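Local coordinates for protein putative secreted lipase (Streptomyces sp. W007, PDB 5H6G) that probably hydrolyses ester bonds of lipids, as a thermostable, putatively secreted lipase of the alpha/beta-hydrolase clan from a marine streptomycete, at residues V190-I195 / Q209-P214. Residues are numbered along the deposited sequence; the frame is centred on the assembly and turned at random.
Sequences VRYTVI and QYLDGP
Val-194 packs both its methyls against residues 209-211 of the loop, CG1 toward Gln-209 and Tyr-210, CG2 toward Leu-211 and also near Gln-209 O. Its CG1, anti to the backbone N (chi1 177°), lies 3.8 Å from CD1 of Tyr-210, meeting that ring at its edge and in its plane; the same methyl packs 3.7 Å from the backbone O of Gln-209, a carbonyl that accepts a hydrogen bond from Asn-138 ND2. The other methyl, CG2, lies 3.8 Å from CD2 of Leu-211. That leucine methyl bridges two strand residues, since it also approaches Tyr-192, 3.6 Å from its CD2, with the two side chains crossing at about a right angle. The tyrosine ring is held from two further directions: CG1 of Val-190 sits 3.7 Å above the plane of one face, toward the rim, and OH is hydrogen-bonded to Val-187 N. With an alanine here in place of Val-194, the Tyr-210 ring edge and Leu-211 CD2 would probably lose their valine methyls, and a gap would be likely between strand and loop. Gln-209 NE2 is hydrogen-bonded to Val-203 O and makes a weak second bond to Asp-200 OD2, a residue that may belong to a Ser-His-Asp triad. The packing thus lays the loop joining parallel strands 191-196 and 216-220 against the first of them; Tyr-192 also touches helix 115-121, and Val-194 and Tyr-210 both meet Asn-218 of outermost strand 216-220.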
ATOM      1  N   VAL A 190     -11.333  -2.615  11.126  1.00 41.47           N
ATOM      2  CA  VAL A 190     -10.637  -2.054   9.966  1.00 39.31           C
ATOM      3  C   VAL A 190     -11.350  -2.621   8.737  1.00 34.29           C
ATOM      4  O   VAL A 190     -11.636  -3.821   8.691  1.00 31.24           O
ATOM      5  CB  VAL A 190      -9.131  -2.464   9.960  1.00 39.24           C
ATOM      6  CG1 VAL A 190      -8.442  -2.013   8.673  1.00 38.61           C
ATOM      7  CG2 VAL A 190      -8.400  -1.916  11.185  1.00 37.25           C
ATOM      8  N   ARG A 191     -11.667  -1.771   7.772  1.00 33.20           N
ATOM      9  CA  ARG A 191     -12.207  -2.243   6.484  1.00 38.14           C
ATOM     10  C   ARG A 191     -11.038  -2.464   5.517  1.00 34.05           C
ATOM     11  O   ARG A 191     -10.257  -1.551   5.255  1.00 31.81           O
ATOM     12  CB  ARG A 191     -13.220  -1.256   5.915  1.00 45.83           C
ATOM     13  CG  ARG A 191     -14.434  -1.034   6.824  1.00 54.75           C
ATOM     14  CD  ARG A 191     -15.057   0.355   6.644  1.00 62.21           C
ATOM     15  NE  ARG A 191     -16.115   0.346   5.632  1.00 72.11           N
ATOM     16  CZ  ARG A 191     -17.429   0.222   5.869  1.00 79.04           C
ATOM     17  NH1 ARG A 191     -17.901   0.113   7.115  1.00 78.16           N
ATOM     18  NH2 ARG A 191     -18.293   0.218   4.839  1.00 75.82           N
ATOM     19  N   TYR A 192     -10.896  -3.684   5.027  1.00 32.08           N
ATOM     20  CA  TYR A 192      -9.743  -4.056   4.199  1.00 32.74           C
ATOM     21  C   TYR A 192     -10.163  -4.223   2.749  1.00 30.11           C
ATOM     22  O   TYR A 192     -11.164  -4.858   2.484  1.00 27.71           O
ATOM     23  CB  TYR A 192      -9.177  -5.395   4.624  1.00 32.00           C
ATOM     24  CG  TYR A 192      -8.564  -5.456   5.986  1.00 31.57           C
ATOM     25  CD1 TYR A 192      -9.349  -5.567   7.130  1.00 30.66           C
ATOM     26  CD2 TYR A 192      -7.187  -5.480   6.130  1.00 31.99           C
ATOM     27  CE1 TYR A 192      -8.755  -5.681   8.384  1.00 32.69           C
ATOM     28  CE2 TYR A 192      -6.587  -5.603   7.369  1.00 31.34           C
ATOM     29  CZ  TYR A 192      -7.350  -5.704   8.501  1.00 31.91           C
ATOM     30  OH  TYR A 192      -6.691  -5.826   9.729  1.00 31.59           O
ATOM     31  N   THR A 193      -9.395  -3.664   1.828  1.00 28.13           N
ATOM     32  CA  THR A 193      -9.604  -3.921   0.405  1.00 28.96           C
ATOM     33  C   THR A 193      -8.254  -4.413  -0.131  1.00 29.82           C
ATOM     34  O   THR A 193      -7.204  -3.890   0.253  1.00 28.92           O
ATOM     35  CB  THR A 193     -10.130  -2.679  -0.354  1.00 29.13           C
ATOM     36  OG1 THR A 193     -11.393  -2.276   0.194  1.00 27.46           O
ATOM     37  CG2 THR A 193     -10.319  -2.989  -1.842  1.00 29.15           C
ATOM     38  N   VAL A 194      -8.297  -5.479  -0.927  1.00 29.51           N
ATOM     39  CA  VAL A 194      -7.152  -5.965  -1.674  1.00 29.79           C
ATOM     40  C   VAL A 194      -7.505  -5.953  -3.162  1.00 30.16           C
ATOM     41  O   VAL A 194      -8.570  -6.459  -3.561  1.00 29.03           O
ATOM     42  CB  VAL A 194      -6.712  -7.363  -1.249  1.00 29.49           C
ATOM     43  CG1 VAL A 194      -5.560  -7.838  -2.116  1.00 30.14           C
ATOM     44  CG2 VAL A 194      -6.252  -7.338   0.201  1.00 32.09           C
ATOM     45  N   ILE A 195      -6.602  -5.357  -3.954  1.00 31.06           N
ATOM     46  CA  ILE A 195      -6.721  -5.280  -5.418  1.00 31.62           C
ATOM     47  C   ILE A 195      -5.528  -6.008  -6.009  1.00 31.83           C
ATOM     48  O   ILE A 195      -4.418  -5.575  -5.808  1.00 34.07           O
ATOM     49  CB  ILE A 195      -6.742  -3.831  -5.923  1.00 30.69           C
ATOM     50  CG1 ILE A 195      -7.885  -3.065  -5.252  1.00 31.44           C
ATOM     51  CG2 ILE A 195      -6.951  -3.809  -7.433  1.00 31.72           C
ATOM     52  CD1 ILE A 195      -7.881  -1.562  -5.430  1.00 30.18           C
ATOM     53  N   GLN A 209      -2.243 -12.922  -1.996  1.00 32.45           N
ATOM     54  CA  GLN A 209      -2.340 -11.513  -1.693  1.00 32.13           C
ATOM     55  C   GLN A 209      -3.633 -11.206  -0.922  1.00 33.14           C
ATOM     56  O   GLN A 209      -3.682 -10.291  -0.124  1.00 32.84           O
ATOM     57  CB  GLN A 209      -2.297 -10.715  -2.980  1.00 32.51           C
ATOM     58  CG  GLN A 209      -1.013 -10.888  -3.775  1.00 33.39           C
ATOM     59  CD  GLN A 209      -1.040 -10.168  -5.103  1.00 32.91           C
ATOM     60  OE1 GLN A 209      -1.800  -9.230  -5.298  1.00 34.06           O
ATOM     61  NE2 GLN A 209      -0.213 -10.617  -6.029  1.00 34.33           N
ATOM     62  N   TYR A 210      -4.668 -11.988  -1.182  1.00 33.87           N
ATOM     63  CA  TYR A 210      -5.955 -11.807  -0.551  1.00 35.26           C
ATOM     64  C   TYR A 210      -5.953 -12.064   0.933  1.00 34.79           C
ATOM     65  O   TYR A 210      -5.162 -12.843   1.437  1.00 33.10           O
ATOM     66  CB  TYR A 210      -6.986 -12.732  -1.197  1.00 35.87           C
ATOM     67  CG  TYR A 210      -7.373 -12.401  -2.638  1.00 35.10           C
ATOM     68  CD1 TYR A 210      -7.097 -11.165  -3.215  1.00 32.25           C
ATOM     69  CD2 TYR A 210      -8.090 -13.332  -3.398  1.00 36.40           C
ATOM     70  CE1 TYR A 210      -7.494 -10.882  -4.511  1.00 34.72           C
ATOM     71  CE2 TYR A 210      -8.498 -13.051  -4.698  1.00 37.00           C
ATOM     72  CZ  TYR A 210      -8.185 -11.832  -5.244  1.00 35.23           C
ATOM     73  OH  TYR A 210      -8.592 -11.552  -6.506  1.00 36.35           O
ATOM     74  N   LEU A 211      -6.880 -11.394   1.610  1.00 35.17           N
ATOM     75  CA  LEU A 211      -7.048 -11.501   3.070  1.00 36.30           C
ATOM     76  C   LEU A 211      -8.346 -12.240   3.380  1.00 36.36           C
ATOM     77  O   LEU A 211      -9.385 -11.941   2.811  1.00 36.69           O
ATOM     78  CB  LEU A 211      -7.089 -10.108   3.693  1.00 34.19           C
ATOM     79  CG  LEU A 211      -5.870  -9.422   4.317  1.00 34.24           C
ATOM     80  CD1 LEU A 211      -4.553 -10.122   4.118  1.00 34.92           C
ATOM     81  CD2 LEU A 211      -5.784  -7.966   3.913  1.00 33.84           C
ATOM     82  N   ASP A 212      -8.271 -13.209   4.282  1.00 37.24           N
ATOM     83  CA  ASP A 212      -9.441 -13.883   4.804  1.00 41.17           C
ATOM     84  C   ASP A 212      -9.963 -13.242   6.124  1.00 42.93           C
ATOM     85  O   ASP A 212      -9.292 -13.275   7.170  1.00 44.82           O
ATOM     86  CB  ASP A 212      -9.093 -15.356   5.015  1.00 45.34           C
ATOM     87  CG  ASP A 212     -10.261 -16.164   5.523  1.00 48.71           C
ATOM     88  OD1 ASP A 212     -11.424 -15.834   5.215  1.00 45.94           O
ATOM     89  OD2 ASP A 212      -9.986 -17.142   6.228  1.00 55.94           O
ATOM     90  N   GLY A 213     -11.166 -12.681   6.067  1.00 40.19           N
ATOM     91  CA  GLY A 213     -11.817 -12.113   7.238  1.00 38.97           C
ATOM     92  C   GLY A 213     -13.166 -11.512   6.879  1.00 39.07           C
ATOM     93  O   GLY A 213     -13.508 -11.409   5.701  1.00 39.45           O
ATOM     94  N   PRO A 214     -13.944 -11.104   7.887  1.00 37.50           N
ATOM     95  CA  PRO A 214     -15.327 -10.654   7.600  1.00 37.07           C
ATOM     96  C   PRO A 214     -15.468  -9.277   6.923  1.00 38.42           C
ATOM     97  O   PRO A 214     -16.454  -9.068   6.225  1.00 42.36           O
ATOM     98  CB  PRO A 214     -15.989 -10.657   8.993  1.00 37.01           C
ATOM     99  CG  PRO A 214     -14.842 -10.498   9.962  1.00 36.72           C
ATOM    100  CD  PRO A 214     -13.672 -11.211   9.339  1.00 36.97           C
TER